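PDB 3QPI: chlorite Dismutase from Nitrobacter winogradskyi, which catalyses the haem-dependent decomposition of chlorite to chloride and molecular oxygen, as a catalytically efficient dimeric form of the enzyme. Local coordinates for the protoporphyrin IX containing Fe site. Sequence-based numbering; all coordinates share one arbitrary frame.

The protoporphyrin IX containing Fe site. Residues 59-62, 70, 88, 90, 92, 108, 114-115, 118, 122, 125, 127, 129, 141, 143, 145, 155, 158-159, 162, 168. With HEM (protoporphyrin IX containing Fe), chain B.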
loop_
_atom_site.group_PDB
_atom_site.type_symbol
_atom_site.label_atom_id
_atom_site.label_comp_id
_atom_site.label_asym_id
_atom_site.label_seq_id
_atom_site.Cartn_x
_atom_site.Cartn_y
_atom_site.Cartn_z
ATOM N N ALA A 59 -13.266 -7.166 1.734
ATOM C CA ALA A 59 -12.607 -7.042 3.041
ATOM C C ALA A 59 -12.203 -8.409 3.616
ATOM O O ALA A 59 -13.002 -9.353 3.637
ATOM C CB ALA A 59 -13.514 -6.325 4.000
ATOM N N ARG A 60 -10.957 -8.513 4.059
ATOM C CA ARG A 60 -10.450 -9.717 4.709
ATOM C C ARG A 60 -10.465 -9.614 6.239
ATOM O O ARG A 60 -10.527 -10.627 6.921
ATOM C CB ARG A 60 -9.019 -9.990 4.243
ATOM C CG ARG A 60 -8.821 -9.840 2.727
ATOM C CD ARG A 60 -9.565 -10.935 1.964
ATOM N NE ARG A 60 -8.882 -11.337 0.727
ATOM C CZ ARG A 60 -9.104 -10.768 -0.441
ATOM N NH1 ARG A 60 -9.977 -9.770 -0.519
ATOM N NH2 ARG A 60 -8.445 -11.171 -1.528
ATOM N N TYR A 61 -10.403 -8.397 6.779
ATOM C CA TYR A 61 -10.337 -8.216 8.233
ATOM C C TYR A 61 -11.360 -7.222 8.774
ATOM O O TYR A 61 -11.817 -7.373 9.902
ATOM C CB TYR A 61 -8.923 -7.821 8.662
ATOM C CG TYR A 61 -7.917 -8.900 8.329
ATOM C CD1 TYR A 61 -7.014 -8.729 7.283
ATOM C CD2 TYR A 61 -7.905 -10.113 9.021
ATOM C CE1 TYR A 61 -6.111 -9.716 6.943
ATOM C CE2 TYR A 61 -7.011 -11.127 8.676
ATOM C CZ TYR A 61 -6.107 -10.909 7.636
ATOM O OH TYR A 61 -5.195 -11.860 7.268
ATOM N N VAL A 62 -11.733 -6.230 7.973
ATOM C CA VAL A 62 -12.595 -5.159 8.456
ATOM C C VAL A 62 -13.947 -5.656 8.937
ATOM O O VAL A 62 -14.645 -6.395 8.251
ATOM C CB VAL A 62 -12.826 -4.053 7.377
ATOM C CG1 VAL A 62 -14.111 -3.231 7.674
ATOM C CG2 VAL A 62 -11.646 -3.144 7.319
ATOM N N LEU A 70 -14.267 4.079 9.124
ATOM C CA LEU A 70 -13.408 4.411 7.998
ATOM C C LEU A 70 -14.123 5.272 6.974
ATOM O O LEU A 70 -13.596 6.300 6.540
ATOM C CB LEU A 70 -12.916 3.134 7.316
ATOM C CG LEU A 70 -11.869 2.344 8.106
ATOM C CD1 LEU A 70 -11.826 0.877 7.671
ATOM C CD2 LEU A 70 -10.506 3.008 7.930
ATOM N N ILE A 88 3.734 1.045 -2.242
ATOM C CA ILE A 88 4.529 0.158 -1.396
ATOM C C ILE A 88 4.097 -1.307 -1.583
ATOM O O ILE A 88 3.104 -1.760 -0.995
ATOM C CB ILE A 88 4.455 0.575 0.081
ATOM C CG1 ILE A 88 4.907 2.039 0.259
ATOM C CG2 ILE A 88 5.321 -0.353 0.963
ATOM C CD1 ILE A 88 4.629 2.592 1.655
ATOM N N ILE A 90 4.325 -5.226 -0.980
ATOM C CA ILE A 90 4.622 -5.964 0.257
ATOM C C ILE A 90 4.369 -7.466 0.092
ATOM O O ILE A 90 3.408 -7.879 -0.557
ATOM C CB ILE A 90 3.777 -5.441 1.450
ATOM C CG1 ILE A 90 4.357 -4.125 1.975
ATOM C CG2 ILE A 90 3.682 -6.502 2.592
ATOM C CD1 ILE A 90 3.345 -3.301 2.764
ATOM N N LYS A 92 4.247 -10.928 2.603
ATOM C CA LYS A 92 4.319 -11.518 3.930
ATOM C C LYS A 92 4.832 -12.971 3.838
ATOM O O LYS A 92 4.778 -13.598 2.764
ATOM C CB LYS A 92 2.967 -11.417 4.650
ATOM C CG LYS A 92 2.537 -9.950 4.909
ATOM C CD LYS A 92 1.258 -9.890 5.732
ATOM C CE LYS A 92 0.865 -8.450 6.092
ATOM N NZ LYS A 92 -0.299 -8.427 7.031
ATOM N N PHE A 108 -3.137 -8.402 13.314
ATOM C CA PHE A 108 -3.414 -7.244 12.466
ATOM C C PHE A 108 -4.039 -6.119 13.274
ATOM O O PHE A 108 -3.572 -4.991 13.225
ATOM C CB PHE A 108 -4.340 -7.663 11.310
ATOM C CG PHE A 108 -4.918 -6.509 10.502
ATOM C CD1 PHE A 108 -4.222 -5.977 9.420
ATOM C CD2 PHE A 108 -6.180 -6.000 10.791
ATOM C CE1 PHE A 108 -4.770 -4.947 8.652
ATOM C CE2 PHE A 108 -6.728 -4.961 10.024
ATOM C CZ PHE A 108 -6.018 -4.437 8.968
ATOM N N HIS A 114 -3.680 -1.902 13.419
ATOM C CA HIS A 114 -3.500 -1.374 12.071
ATOM C C HIS A 114 -4.568 -0.351 11.748
ATOM O O HIS A 114 -4.281 0.704 11.197
ATOM C CB HIS A 114 -3.575 -2.513 11.052
ATOM C CG HIS A 114 -3.142 -2.124 9.679
ATOM N ND1 HIS A 114 -2.122 -2.770 9.013
ATOM C CD2 HIS A 114 -3.601 -1.172 8.833
ATOM C CE1 HIS A 114 -1.963 -2.224 7.821
ATOM N NE2 HIS A 114 -2.847 -1.249 7.690
ATOM N N ILE A 115 -5.809 -0.669 12.080
ATOM C CA ILE A 115 -6.891 0.219 11.737
ATOM C C ILE A 115 -6.967 1.354 12.733
ATOM O O ILE A 115 -6.897 2.520 12.341
ATOM C CB ILE A 115 -8.229 -0.511 11.678
ATOM C CG1 ILE A 115 -8.174 -1.590 10.585
ATOM C CG2 ILE A 115 -9.362 0.469 11.365
ATOM C CD1 ILE A 115 -9.465 -2.405 10.411
ATOM N N SER A 118 -4.379 3.987 12.682
ATOM C CA SER A 118 -4.176 4.713 11.427
ATOM C C SER A 118 -5.282 5.726 11.159
ATOM O O SER A 118 -5.104 6.636 10.354
ATOM C CB SER A 118 -4.054 3.748 10.247
ATOM O OG SER A 118 -2.909 2.928 10.407
ATOM N N LEU A 122 -6.367 10.021 8.466
ATOM C CA LEU A 122 -7.376 10.363 7.466
ATOM C C LEU A 122 -8.064 11.617 7.955
ATOM O O LEU A 122 -8.218 11.797 9.163
ATOM C CB LEU A 122 -8.418 9.237 7.282
ATOM C CG LEU A 122 -7.954 7.779 7.443
ATOM C CD1 LEU A 122 -9.101 6.815 7.153
ATOM C CD2 LEU A 122 -6.749 7.455 6.557
ATOM N N ILE A 125 -4.398 11.194 4.290
ATOM C CA ILE A 125 -3.863 10.141 3.438
ATOM C C ILE A 125 -5.013 9.314 2.864
ATOM O O ILE A 125 -5.753 8.713 3.619
ATOM C CB ILE A 125 -2.908 9.183 4.235
ATOM C CG1 ILE A 125 -1.909 9.968 5.109
ATOM C CG2 ILE A 125 -2.181 8.239 3.289
ATOM C CD1 ILE A 125 -0.926 10.863 4.313
ATOM N N ARG A 127 -6.100 6.044 0.393
ATOM C CA ARG A 127 -5.451 4.749 0.163
ATOM C C ARG A 127 -6.280 3.839 -0.732
ATOM O O ARG A 127 -7.511 3.953 -0.798
ATOM C CB ARG A 127 -5.224 4.017 1.498
ATOM C CG ARG A 127 -6.515 3.521 2.134
ATOM C CD ARG A 127 -6.324 2.854 3.496
ATOM N NE ARG A 127 -7.508 2.057 3.803
ATOM C CZ ARG A 127 -8.687 2.585 4.137
ATOM N NH1 ARG A 127 -8.825 3.904 4.235
ATOM N NH2 ARG A 127 -9.733 1.803 4.367
ATOM N N LEU A 129 -5.918 -0.552 -1.589
ATOM C CA LEU A 129 -5.212 -1.813 -1.449
ATOM C C LEU A 129 -5.505 -2.753 -2.619
ATOM O O LEU A 129 -6.663 -2.961 -2.978
ATOM C CB LEU A 129 -5.668 -2.484 -0.149
ATOM C CG LEU A 129 -5.140 -3.884 0.142
ATOM C CD1 LEU A 129 -3.616 -3.887 0.379
ATOM C CD2 LEU A 129 -5.880 -4.458 1.351
ATOM N N PHE A 141 0.711 -7.776 -1.712
ATOM C CA PHE A 141 -0.159 -6.619 -1.796
ATOM C C PHE A 141 0.553 -5.505 -2.539
ATOM O O PHE A 141 1.774 -5.418 -2.504
ATOM C CB PHE A 141 -0.528 -6.122 -0.395
ATOM C CG PHE A 141 -0.987 -7.206 0.528
ATOM C CD1 PHE A 141 -2.286 -7.693 0.450
ATOM C CD2 PHE A 141 -0.118 -7.746 1.482
ATOM C CE1 PHE A 141 -2.715 -8.722 1.314
ATOM C CE2 PHE A 141 -0.542 -8.769 2.327
ATOM C CZ PHE A 141 -1.849 -9.241 2.252
ATOM N N THR A 143 0.157 -1.513 -2.159
ATOM C CA THR A 143 -0.492 -0.491 -1.359
ATOM C C THR A 143 -0.221 0.853 -2.030
ATOM O O THR A 143 0.906 1.150 -2.423
ATOM C CB THR A 143 -0.033 -0.534 0.137
ATOM O OG1 THR A 143 1.381 -0.310 0.255
ATOM C CG2 THR A 143 -0.378 -1.890 0.746
ATOM N N PHE A 145 -1.108 5.068 -2.022
ATOM C CA PHE A 145 -1.472 6.194 -1.166
ATOM C C PHE A 145 -1.292 7.514 -1.917
ATOM O O PHE A 145 -0.332 7.677 -2.680
ATOM C CB PHE A 145 -0.577 6.195 0.097
ATOM C CG PHE A 145 -0.575 4.882 0.808
ATOM C CD1 PHE A 145 -1.586 4.573 1.703
ATOM C CD2 PHE A 145 0.406 3.935 0.540
ATOM C CE1 PHE A 145 -1.611 3.353 2.323
ATOM C CE2 PHE A 145 0.384 2.709 1.148
ATOM C CZ PHE A 145 -0.619 2.412 2.055
ATOM N N PHE A 155 2.860 11.208 6.312
ATOM C CA PHE A 155 2.850 9.906 5.658
ATOM C C PHE A 155 4.079 9.070 6.041
ATOM O O PHE A 155 3.938 7.901 6.402
ATOM C CB PHE A 155 2.712 9.993 4.122
ATOM C CG PHE A 155 2.703 8.636 3.457
ATOM C CD1 PHE A 155 1.582 7.814 3.554
ATOM C CD2 PHE A 155 3.831 8.158 2.797
ATOM C CE1 PHE A 155 1.580 6.559 2.990
ATOM C CE2 PHE A 155 3.835 6.923 2.235
ATOM C CZ PHE A 155 2.706 6.105 2.324
ATOM N N LEU A 158 3.456 7.780 9.617
ATOM C CA LEU A 158 2.547 6.638 9.626
ATOM C C LEU A 158 3.277 5.357 9.199
ATOM O O LEU A 158 3.194 4.331 9.855
ATOM C CB LEU A 158 1.369 6.897 8.698
ATOM C CG LEU A 158 0.544 5.643 8.406
ATOM C CD1 LEU A 158 -0.006 5.070 9.710
ATOM C CD2 LEU A 158 -0.562 5.987 7.430
ATOM N N VAL A 159 4.009 5.429 8.100
ATOM C CA VAL A 159 4.718 4.263 7.607
ATOM C C VAL A 159 5.704 3.738 8.661
ATOM O O VAL A 159 5.778 2.538 8.909
ATOM C CB VAL A 159 5.457 4.584 6.286
ATOM C CG1 VAL A 159 6.427 3.447 5.918
ATOM C CG2 VAL A 159 4.436 4.873 5.153
ATOM N N LEU A 162 3.807 1.839 11.402
ATOM C CA LEU A 162 3.299 0.522 11.055
ATOM C C LEU A 162 4.447 -0.452 10.949
ATOM O O LEU A 162 4.316 -1.619 11.325
ATOM C CB LEU A 162 2.519 0.570 9.737
ATOM C CG LEU A 162 1.157 1.258 9.849
ATOM C CD1 LEU A 162 0.586 1.521 8.466
ATOM C CD2 LEU A 162 0.199 0.412 10.677
ATOM N N TRP A 168 4.213 -6.234 11.152
ATOM C CA TRP A 168 5.297 -6.054 10.201
ATOM C C TRP A 168 6.464 -7.026 10.357
ATOM O O TRP A 168 7.287 -7.131 9.442
ATOM C CB TRP A 168 5.807 -4.607 10.170
ATOM C CG TRP A 168 5.404 -3.941 8.836
ATOM C CD1 TRP A 168 6.204 -3.699 7.749
ATOM C CD2 TRP A 168 4.083 -3.508 8.465
ATOM N NE1 TRP A 168 5.464 -3.113 6.734
ATOM C CE2 TRP A 168 4.165 -2.979 7.152
ATOM C CE3 TRP A 168 2.847 -3.490 9.128
ATOM C CZ2 TRP A 168 3.055 -2.443 6.490
ATOM C CZ3 TRP A 168 1.743 -2.947 8.472
ATOM C CH2 TRP A 168 1.857 -2.444 7.159
HETATM C CHA HEM B . -4.913 -3.556 5.089
HETATM C CHB HEM B . -6.414 0.654 6.800
HETATM C CHC HEM B . -2.063 2.599 5.834
HETATM C CHD HEM B . -0.545 -1.652 4.428
HETATM C C1A HEM B . -5.645 -2.544 5.611
HETATM C C2A HEM B . -7.038 -2.726 5.989
HETATM C C3A HEM B . -7.507 -1.556 6.465
HETATM C C4A HEM B . -6.386 -0.621 6.399
HETATM C CMA HEM B . -8.957 -1.291 7.013
HETATM C CAA HEM B . -7.733 -4.091 5.861
HETATM C CBA HEM B . -8.559 -4.258 4.593
HETATM C CGA HEM B . -9.306 -5.566 4.755
HETATM O O1A HEM B . -8.943 -6.495 4.009
HETATM O O2A HEM B . -10.224 -5.699 5.626
HETATM C C1B HEM B . -5.352 1.477 6.643
HETATM C C2B HEM B . -5.458 2.896 6.879
HETATM C C3B HEM B . -4.283 3.428 6.573
HETATM C C4B HEM B . -3.379 2.369 6.167
HETATM C CMB HEM B . -6.701 3.699 7.339
HETATM C CAB HEM B . -3.982 4.939 6.699
HETATM C CBB HEM B . -3.447 5.588 5.663
HETATM C C1C HEM B . -1.240 1.635 5.394
HETATM C C2C HEM B . 0.159 1.758 4.982
HETATM C C3C HEM B . 0.539 0.554 4.559
HETATM C C4C HEM B . -0.589 -0.342 4.739
HETATM C CMC HEM B . 0.965 3.078 4.970
HETATM C CAC HEM B . 1.898 0.062 4.032
HETATM C CBC HEM B . 3.019 0.689 4.416
HETATM C C1D HEM B . -1.547 -2.538 4.423
HETATM C C2D HEM B . -1.388 -3.912 4.012
HETATM C C3D HEM B . -2.782 -4.488 4.222
HETATM C C4D HEM B . -3.589 -3.415 4.752
HETATM C CMD HEM B . -0.140 -4.679 3.465
HETATM C CAD HEM B . -3.243 -5.928 3.964
HETATM C CBD HEM B . -3.107 -6.663 5.306
HETATM C CGD HEM B . -3.374 -8.137 5.095
HETATM O O1D HEM B . -4.446 -8.464 4.537
HETATM O O2D HEM B . -2.520 -8.983 5.482
HETATM N NA HEM B . -5.242 -1.218 5.851
HETATM N NB HEM B . -4.067 1.158 6.205
HETATM N NC HEM B . -1.660 0.344 5.243
HETATM N ND HEM B . -2.853 -2.273 4.870
HETATM FE FE HEM B . -3.285 -0.590 5.649
HETATM O O HOH W 1 -3.630 -11.461 5.475
#
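Propionate oxygen O2A of HEM is held by two consecutive backbone amides, Tyr61 N at 2.9 Å and Val62 N at 2.8 Å, while its partner O1A accepts from Arg60 N, so this carboxylate is gripped by the amides of three successive residues. The other propionate is met by charge: Lys92, extended beyond CG, brings NZ to HEM O2D at 2.8 Å in a salt bridge. Tyr61 turns its ring edge to this group, O1D lying in the ring plane, and its hydroxyl reaches O2D through a water. HEM CAD sits over the centre of one face of Phe141, and carboxylate carbon CGD lies above the same face near the CZ rim. An alanine at Phe141 would remove that ring and would probably loosen the propionate arm.

On the proximal face His114 NE2 binds the iron at 2.2 Å and, with the four pyrrole nitrogens, completes a nearly square-pyramidal centre. The imidazole, with CG anti to the backbone N (chi1 -169°), stands between Leu162 CD2 and Phe108 CE1 on opposite faces, contacts that should limit its rotation. Trp168 presents its ring edge to ND1. Ser118 OG donates to His114 O at 2.7 Å, nearly along the C=O axis (162°), probably steadying the axial histidine's backbone.

Arg127, Leu129, Thr143 and Phe145 line the distal face. Arg127 CD sits 3.6 Å from the centroid of the HEM ring containing NB; NE lies by meso carbon CHB, and one guanidinium face rests on CMB near its rim. Thr143 OG1 donates to Ile88 O, leaving CG2 towards meso carbon CHD. The pocket buries nearly all of the haem b and holds the iron, with no sixth ligand modelled, at which chlorite is converted; Arg127, the family's distal arginine, is here turned outward from it.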